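Local atomic coordinates of alanine racemase (Corynebacterium glutamicum, PDB entry 2DY3), a protein that belongs to the alanine racemase family, pairs a TIM-barrel-type N-terminal domain with a mainly beta C-terminal domain, and carries pyridoxal-5'-phosphate. Residues A182-K186 with H187-C191. Residues are numbered along the deposited sequence; the frame is centred on the assembly and turned at random.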
# COMPACT_ATOMS: atom_id res chain seq x y z
N ALA B 182 -16.98 36.80 -5.02
CA ALA B 182 -17.75 38.03 -5.18
C ALA B 182 -19.06 37.73 -5.91
O ALA B 182 -20.11 38.27 -5.57
CB ALA B 182 -16.94 39.06 -5.95
N LEU B 183 -18.98 36.86 -6.91
CA LEU B 183 -20.15 36.48 -7.70
C LEU B 183 -21.14 35.72 -6.82
O LEU B 183 -22.35 35.88 -6.94
CB LEU B 183 -19.71 35.60 -8.87
CG LEU B 183 -20.50 35.63 -10.18
CD1 LEU B 183 -20.19 34.36 -10.97
CD2 LEU B 183 -21.99 35.72 -9.92
N ALA B 184 -20.60 34.88 -5.93
CA ALA B 184 -21.43 34.09 -5.03
C ALA B 184 -22.20 34.97 -4.05
O ALA B 184 -23.40 34.77 -3.83
CB ALA B 184 -20.57 33.09 -4.27
N ARG B 185 -21.51 35.93 -3.45
CA ARG B 185 -22.14 36.84 -2.50
C ARG B 185 -23.12 37.76 -3.22
O ARG B 185 -24.14 38.17 -2.66
CB ARG B 185 -21.08 37.65 -1.75
CG ARG B 185 -20.36 36.80 -0.71
CD ARG B 185 -19.05 37.39 -0.21
NE ARG B 185 -18.54 36.59 0.90
CZ ARG B 185 -17.33 36.72 1.43
NH1 ARG B 185 -16.48 37.64 0.96
NH2 ARG B 185 -16.98 35.95 2.45
N LYS B 186 -22.82 38.07 -4.47
CA LYS B 186 -23.71 38.92 -5.25
C LYS B 186 -25.01 38.15 -5.45
O LYS B 186 -26.07 38.75 -5.65
CB LYS B 186 -23.07 39.23 -6.61
CG LYS B 186 -23.55 40.50 -7.26
CD LYS B 186 -22.66 40.88 -8.43
CE LYS B 186 -22.95 42.30 -8.92
NZ LYS B 186 -22.75 43.32 -7.85
N HIS B 187 -24.93 36.83 -5.37
CA HIS B 187 -26.09 35.96 -5.53
C HIS B 187 -26.79 35.67 -4.21
O HIS B 187 -27.76 34.93 -4.16
CB HIS B 187 -25.69 34.63 -6.18
CG HIS B 187 -25.70 34.66 -7.68
ND1 HIS B 187 -26.87 34.63 -8.41
CD2 HIS B 187 -24.69 34.76 -8.58
CE1 HIS B 187 -26.58 34.70 -9.70
NE2 HIS B 187 -25.26 34.79 -9.83
N GLY B 188 -26.28 36.25 -3.13
CA GLY B 188 -26.89 36.03 -1.84
C GLY B 188 -26.23 34.95 -1.00
O GLY B 188 -26.74 34.61 0.07
N LEU B 189 -25.12 34.39 -1.48
CA LEU B 189 -24.43 33.36 -0.71
C LEU B 189 -23.34 34.04 0.12
O LEU B 189 -22.32 34.47 -0.41
CB LEU B 189 -23.79 32.31 -1.63
CG LEU B 189 -24.71 31.39 -2.44
CD1 LEU B 189 -23.85 30.48 -3.31
CD2 LEU B 189 -25.58 30.56 -1.51
N GLU B 190 -23.58 34.14 1.42
CA GLU B 190 -22.64 34.77 2.33
C GLU B 190 -21.22 34.19 2.25
O GLU B 190 -20.25 34.93 2.25
CB GLU B 190 -23.14 34.66 3.78
CG GLU B 190 -22.16 35.22 4.81
CD GLU B 190 -22.64 35.09 6.24
OE1 GLU B 190 -23.24 34.05 6.59
OE2 GLU B 190 -22.40 36.01 7.04
N CYS B 191 -21.12 32.87 2.16
CA CYS B 191 -19.81 32.20 2.11
C CYS B 191 -18.95 32.71 3.26
O CYS B 191 -17.86 33.25 3.05
CB CYS B 191 -19.12 32.49 0.78
SG CYS B 191 -19.92 31.76 -0.67
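A Schellman motif at Gly-188 ends the helix 169-186, where Ala-184 and Arg-185 offer their carbonyls to the turn that follows. Ala-184 O takes two backbone bonds. Leu-189 N donates to Ala-184 O at 2.9 Å with a fairly straight N-H angle of 155°. His-187 N donates to Ala-184 O at 3.0 Å from the opposite face of the carbonyl plane, with a more bent angle. Gly-188 has a positive phi of 97°, and its N bonds to Arg-185 O at 2.9 Å.

The Arg-185 side chain then ties down the exit. Its CG lies beside the backbone N (chi1 -75°), and the chain runs extended to NE. This carries the guanidinium alongside the departing backbone. Arg-185 NE donates to Glu-190 O at 2.7 Å, nearly straight and in the guanidinium plane. Arg-185 NH2 donates to Cys-191 O at 2.9 Å, a more bent bond whose acceptor is tilted from the guanidinium plane. Two successive carbonyls are thus held by one side chain.

On another side of the helix, Leu-183 and His-187 lie side by side, pointing the same way. His-187 NE2 is hydrogen-bonded to Glu-138 on helix 134-146. Ala-184 CB meets Cys-191 SG at 3.9 Å. Leu-183 packs on Trp-137 and Phe-141 of helix 134-146, while Ala-184 packs on Met-155, Leu-189 on Val-152 and Cys-191 on both, along strand 150-156 of the parallel sheet.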